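Side-chain contacts in HRDC domain-containing protein (Bifidobacterium adolescentis ATCC 15703, PDB 3CYM), which is uncharacterised but probably acts as a ribonuclease D-like 3'-5' exonuclease that binds nucleic acid: residues A[217-221]-A[222-226]; A[251-255]-A[256-260]; A[317-320]-A[321-325]. All blocks are in the same frame, centred on the assembly; numbering follows the deposited sequence. Where two conformers were deposited one is given.

Contact 1 (A[217-221]-A[222-226]); sequences PWMHV and SHITE
I224 folds back over the peptide groups that precede it, and the carbonyl oxygens of M219 and V221 both lie against its side chain. Its CB lies 3.1 Å from V221 O, and the branch methyl CG2 spans the two oxygens, 3.4 Å from M219 O and equally close to V221 O. With CG1 anti to the backbone N (chi1 -169°), CG2 falls between the backbone N and the carbonyl carbon, which turns it to these two oxygens. The M219 side chain approaches the other branch, its sulfur loosely, SD to I224 CG1 4.4 Å. Beneath these contacts lies a type II beta turn from V221 to I224, with H223 at positive phi; the bond closing it, from I224 N to V221 O, is weak at 3.3 Å and bent to 126°. S222 N, within the turn, is bonded to D261 OD2. One step outward, H223 ND1 donates to E226 OE2 at 2.8 Å, the oxygen lying in the plane of the imidazole ring while the donor stands above the carboxylate plane. E226 has a second partner through OE1, a salt bridge to K269, so the carboxylate ties the turn to a lysine of helix 261-270. The piece belongs to the connection between helices 193-207 and 231-250; V221 and I224 both pack on I265 of helix 261-270, and I224 also touches V237 of helix 231-250.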
# COMPACT_ATOMS: atom_id res chain seq x y z
N PRO A 217 4.79 13.99 -7.08
CA PRO A 217 3.39 13.64 -6.90
C PRO A 217 2.38 14.24 -7.90
O PRO A 217 1.53 13.50 -8.43
CB PRO A 217 3.10 14.09 -5.47
CG PRO A 217 4.40 13.90 -4.79
CD PRO A 217 5.40 14.39 -5.79
N TRP A 218 2.49 15.54 -8.20
CA TRP A 218 1.53 16.20 -9.10
C TRP A 218 1.52 15.67 -10.53
O TRP A 218 0.59 15.93 -11.29
CB TRP A 218 1.71 17.73 -9.10
CG TRP A 218 2.98 18.26 -9.71
CD1 TRP A 218 4.12 18.62 -9.05
CD2 TRP A 218 3.22 18.53 -11.11
NE1 TRP A 218 5.05 19.09 -9.94
CE2 TRP A 218 4.53 19.04 -11.21
CE3 TRP A 218 2.46 18.38 -12.28
CZ2 TRP A 218 5.11 19.40 -12.44
CZ3 TRP A 218 3.03 18.74 -13.50
CH2 TRP A 218 4.35 19.24 -13.57
N MET A 219 2.57 14.93 -10.90
CA MET A 219 2.74 14.42 -12.25
C MET A 219 1.84 13.20 -12.48
O MET A 219 1.73 12.69 -13.60
CB MET A 219 4.21 14.09 -12.49
CG MET A 219 4.68 14.17 -13.93
SD MET A 219 4.52 15.80 -14.67
CE MET A 219 5.17 15.44 -16.31
N HIS A 220 1.18 12.75 -11.41
CA HIS A 220 0.39 11.52 -11.42
C HIS A 220 -1.11 11.77 -11.60
O HIS A 220 -1.95 11.11 -10.99
CB HIS A 220 0.70 10.70 -10.17
CG HIS A 220 2.07 10.11 -10.18
ND1 HIS A 220 2.31 8.78 -10.45
CD2 HIS A 220 3.29 10.69 -10.02
CE1 HIS A 220 3.61 8.56 -10.43
NE2 HIS A 220 4.23 9.69 -10.17
N VAL A 221 -1.41 12.76 -12.44
CA VAL A 221 -2.77 13.04 -12.89
C VAL A 221 -2.97 12.18 -14.13
O VAL A 221 -2.11 12.16 -15.01
CB VAL A 221 -2.90 14.54 -13.24
CG1 VAL A 221 -4.21 14.83 -13.94
CG2 VAL A 221 -2.75 15.41 -11.98
N SER A 222 -4.08 11.44 -14.19
CA SER A 222 -4.34 10.60 -15.36
C SER A 222 -4.51 11.44 -16.62
O SER A 222 -5.05 12.55 -16.58
CB SER A 222 -5.54 9.67 -15.13
OG SER A 222 -6.66 10.36 -14.61
N HIS A 223 -4.00 10.89 -17.73
CA HIS A 223 -3.99 11.53 -19.06
C HIS A 223 -3.08 12.76 -19.14
O HIS A 223 -3.28 13.62 -20.01
CB HIS A 223 -5.40 11.84 -19.56
CG HIS A 223 -6.26 10.63 -19.75
ND1 HIS A 223 -6.49 10.07 -20.98
CD2 HIS A 223 -6.93 9.87 -18.85
CE1 HIS A 223 -7.28 9.02 -20.84
NE2 HIS A 223 -7.55 8.87 -19.56
N ILE A 224 -2.07 12.80 -18.26
CA ILE A 224 -1.10 13.91 -18.18
C ILE A 224 -0.22 13.99 -19.43
O ILE A 224 0.25 15.07 -19.82
CB ILE A 224 -0.21 13.83 -16.88
CG1 ILE A 224 0.60 15.11 -16.65
CG2 ILE A 224 0.69 12.58 -16.86
CD1 ILE A 224 -0.23 16.34 -16.59
N THR A 225 -0.06 12.84 -20.08
CA THR A 225 0.78 12.68 -21.26
C THR A 225 0.26 13.51 -22.44
O THR A 225 1.05 13.98 -23.27
CB THR A 225 0.96 11.17 -21.62
OG1 THR A 225 1.80 11.05 -22.78
CG2 THR A 225 -0.37 10.49 -21.86
N GLU A 226 -1.04 13.75 -22.46
CA GLU A 226 -1.70 14.54 -23.50
C GLU A 226 -1.37 16.03 -23.41
O GLU A 226 -1.80 16.82 -24.26
CB GLU A 226 -3.21 14.36 -23.39
CG GLU A 226 -3.71 12.91 -23.49
CD GLU A 226 -5.21 12.80 -23.26
OE1 GLU A 226 -5.89 13.84 -23.17
OE2 GLU A 226 -5.71 11.65 -23.17

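Contact 2 (A[251-255]-A[256-260]); sequences YDIAP and TLLLS
The carbonyl oxygen of P255 receives two backbone N-H groups, from L258 N at 3.0 Å and, weakly, from L259 N at 3.3 Å. A254 O takes L257 N at 2.9 Å, with the donor standing 43° above the carbonyl plane. These bonds wind 255-258 into a short, weakly bonded helical turn. I253, in extended backbone conformation just ahead of it, lays its side chain against the turn. Its CG1 meets L257 CD1 at 3.8 Å, the two side chains crossing at about a right angle, while the CG2 branch turns to L258, 3.8 Å from CD2. Chi1 of I253 (-174°) sets CG1 anti to the backbone N, and that branch runs mainly along L257, with CD1 reaching L258 as well. All this lies in the HRDC domain, a small helical bundle, where the short helix follows helix 231-250 and precedes helix 261-270. An alanine at I253 would lack CG1, CG2 and CD1 and is likely to leave L257 CD1 and L258 CD2 without their apolar partners on this side. A254 CB touches the same methyl, L257 CD1, at 3.9 Å. Outward from the turn, L258 packs on L247 of helix 231-250 and on I310, and S260, at the N-cap of helix 261-270, bonds through OG to S263 OG.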
# COMPACT_ATOMS: atom_id res chain seq x y z
N TYR A 251 -10.08 19.23 4.47
CA TYR A 251 -11.47 18.78 4.57
C TYR A 251 -11.63 17.26 4.72
O TYR A 251 -12.76 16.77 4.80
CB TYR A 251 -12.29 19.30 3.39
CG TYR A 251 -12.61 20.76 3.51
CD1 TYR A 251 -13.73 21.18 4.22
CD2 TYR A 251 -11.79 21.73 2.94
CE1 TYR A 251 -14.04 22.52 4.34
CE2 TYR A 251 -12.09 23.08 3.06
CZ TYR A 251 -13.22 23.46 3.77
OH TYR A 251 -13.52 24.80 3.89
N ASP A 252 -10.51 16.55 4.75
CA ASP A 252 -10.44 15.10 4.98
C ASP A 252 -11.30 14.31 3.99
O ASP A 252 -12.28 13.66 4.36
CB ASP A 252 -10.77 14.76 6.44
CG ASP A 252 -10.42 13.34 6.81
OD1 ASP A 252 -9.68 12.67 6.06
OD2 ASP A 252 -10.89 12.89 7.88
N ILE A 253 -10.93 14.39 2.71
CA ILE A 253 -11.70 13.78 1.63
C ILE A 253 -10.73 13.41 0.51
O ILE A 253 -9.72 14.09 0.32
CB ILE A 253 -12.86 14.74 1.16
CG1 ILE A 253 -13.77 14.07 0.12
CG2 ILE A 253 -12.31 16.10 0.71
CD1 ILE A 253 -14.96 14.91 -0.31
N ALA A 254 -11.03 12.32 -0.20
CA ALA A 254 -10.24 11.89 -1.36
C ALA A 254 -10.17 13.02 -2.39
O ALA A 254 -11.21 13.53 -2.79
CB ALA A 254 -10.84 10.65 -1.98
N PRO A 255 -8.95 13.43 -2.78
CA PRO A 255 -8.70 14.56 -3.69
C PRO A 255 -9.56 14.58 -4.95
O PRO A 255 -10.04 15.64 -5.35
CB PRO A 255 -7.23 14.41 -4.04
CG PRO A 255 -6.63 13.73 -2.87
CD PRO A 255 -7.68 12.82 -2.32
N THR A 256 -9.78 13.41 -5.55
CA THR A 256 -10.53 13.31 -6.81
C THR A 256 -12.05 13.44 -6.63
O THR A 256 -12.79 13.45 -7.62
CB THR A 256 -10.21 12.01 -7.55
OG1 THR A 256 -10.31 10.91 -6.64
CG2 THR A 256 -8.79 12.06 -8.13
N LEU A 257 -12.50 13.52 -5.38
CA LEU A 257 -13.88 13.86 -5.09
C LEU A 257 -14.09 15.37 -5.16
O LEU A 257 -15.20 15.84 -5.42
CB LEU A 257 -14.32 13.29 -3.74
CG LEU A 257 -14.65 11.79 -3.70
CD1 LEU A 257 -14.69 11.26 -2.28
CD2 LEU A 257 -15.97 11.52 -4.40
N LEU A 258 -13.02 16.13 -4.94
CA LEU A 258 -13.08 17.58 -4.98
C LEU A 258 -12.97 18.12 -6.40
O LEU A 258 -13.60 19.11 -6.76
CB LEU A 258 -11.97 18.18 -4.12
CG LEU A 258 -12.11 17.95 -2.62
CD1 LEU A 258 -11.13 18.84 -1.88
CD2 LEU A 258 -13.56 18.22 -2.14
N LEU A 259 -12.13 17.46 -7.20
CA LEU A 259 -11.86 17.87 -8.56
C LEU A 259 -11.29 16.66 -9.30
O LEU A 259 -10.34 16.02 -8.84
CB LEU A 259 -10.89 19.07 -8.58
CG LEU A 259 -10.51 19.73 -9.91
CD1 LEU A 259 -11.68 20.48 -10.53
CD2 LEU A 259 -9.34 20.67 -9.69
N SER A 260 -11.90 16.34 -10.44
CA SER A 260 -11.46 15.24 -11.27
C SER A 260 -10.17 15.56 -12.02
O SER A 260 -9.83 16.73 -12.23
CB SER A 260 -12.55 14.90 -12.29
OG SER A 260 -12.66 15.94 -13.24

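Contact 3 (A[317-320]-A[321-325]); sequences NIIQ and DALAL
Three successive i to i+4 backbone bonds carry the chain across this alpha-helical segment, from D321 N to N317 O (3.2 Å), A322 N to I318 O (3.0 Å) and L323 N to I319 O (3.0 Å). The middle one is the straightest at 166°, and the last bends to 146° close to where helix 312-323 ends. One turn apart, I319 and L323 lie side by side and point the same way; in one of two conformers of I319, its CG2 touches CD1 of L323 at 3.9 Å. The leucine also leans on the backbone of the preceding turn, its CB and CG each 3.4 Å from I319 O. The pair faces the loop after helix 261-270: I319 packs on P272, and L323 on K271 and H273. I318 touches A239 and R243 of helix 231-250, and L323 reaches Q232 of the same helix. On the exposed side D321 folds its carboxylate back along the helix beside the N317 carbonyl, an approach of two acceptors and not a bond, and its OD2 also comes within 4.0 Å of I318 CD1.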
# COMPACT_ATOMS: atom_id res chain seq x y z
N ASN A 317 -9.39 31.03 -9.58
CA ASN A 317 -8.28 31.80 -9.00
C ASN A 317 -6.92 31.12 -9.16
O ASN A 317 -5.90 31.78 -9.35
CB ASN A 317 -8.50 32.04 -7.50
CG ASN A 317 -9.68 32.96 -7.20
OD1 ASN A 317 -10.04 33.83 -8.00
ND2 ASN A 317 -10.27 32.79 -6.01
N ILE A 318 -6.91 29.79 -9.06
CA ILE A 318 -5.68 29.01 -9.18
C ILE A 318 -5.19 29.02 -10.63
O ILE A 318 -3.98 29.17 -10.87
CB ILE A 318 -5.88 27.57 -8.61
CG1 ILE A 318 -6.11 27.61 -7.09
CG2 ILE A 318 -4.71 26.66 -8.95
CD1 ILE A 318 -5.00 28.28 -6.27
N ILE A 319 -6.12 28.90 -11.58
CA ILE A 319 -5.78 28.92 -13.01
C ILE A 319 -5.18 30.29 -13.38
O ILE A 319 -4.19 30.35 -14.14
CB ILE A 319 -6.99 28.52 -13.90
CG1 ILE A 319 -7.45 27.10 -13.57
CG2 ILE A 319 -6.65 28.61 -15.39
CD1 ILE A 319 -8.87 26.77 -14.04
N GLN A 320 -5.74 31.37 -12.82
CA GLN A 320 -5.21 32.73 -12.97
C GLN A 320 -3.76 32.84 -12.52
O GLN A 320 -2.93 33.37 -13.25
CB GLN A 320 -6.05 33.70 -12.14
CG GLN A 320 -6.86 34.70 -12.95
CD GLN A 320 -7.02 36.02 -12.22
OE1 GLN A 320 -7.15 36.06 -10.99
NE2 GLN A 320 -7.00 37.12 -12.97
N ASP A 321 -3.48 32.34 -11.32
CA ASP A 321 -2.13 32.30 -10.74
C ASP A 321 -1.14 31.55 -11.61
O ASP A 321 -0.04 32.03 -11.88
CB ASP A 321 -2.16 31.65 -9.36
CG ASP A 321 -2.99 32.42 -8.36
OD1 ASP A 321 -3.26 33.62 -8.60
OD2 ASP A 321 -3.39 31.83 -7.33
N ALA A 322 -1.55 30.36 -12.06
CA ALA A 322 -0.75 29.53 -12.93
C ALA A 322 -0.41 30.23 -14.26
O ALA A 322 0.72 30.11 -14.75
CB ALA A 322 -1.46 28.22 -13.19
N LEU A 323 -1.37 30.96 -14.80
CA LEU A 323 -1.22 31.66 -16.07
C LEU A 323 -0.47 32.99 -15.91
O LEU A 323 -0.09 33.62 -16.90
CB LEU A 323 -2.59 31.89 -16.74
CG LEU A 323 -3.31 30.72 -17.43
CD1 LEU A 323 -4.76 31.05 -17.74
CD2 LEU A 323 -2.60 30.27 -18.71
N ALA A 324 -0.26 33.42 -14.67
CA ALA A 324 0.50 34.63 -14.37
C ALA A 324 1.97 34.32 -14.07
O ALA A 324 2.77 35.23 -13.81
CB ALA A 324 -0.14 35.39 -13.21
N LEU A 325 2.32 33.04 -14.09
CA LEU A 325 3.70 32.58 -13.87
C LEU A 325 4.62 32.98 -15.01
O LEU A 325 4.25 32.84 -16.18
CB LEU A 325 3.75 31.06 -13.72
CG LEU A 325 3.53 30.42 -12.36
CD1 LEU A 325 3.87 28.95 -12.47
CD2 LEU A 325 4.39 31.08 -11.31

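The three contacts follow one another along the chain without touching, and helix 231-250 joins them: I224 of contact 1, L258 of contact 2 and I318 of contact 3 all pack on it. Helix 261-270 is a second shared neighbour of contacts 1 and 2, and D261 at its start is met by both, from V221 and from T256. Contacts 1 and 2 are closest, with centres 16 Å apart and nearest atoms about 6 Å apart; contact 3 lies farther out, its centre 19 Å from that of contact 1 and 21 Å from that of contact 2. None of them includes D44, E46 or D172, which bind sodium in the exonuclease domain.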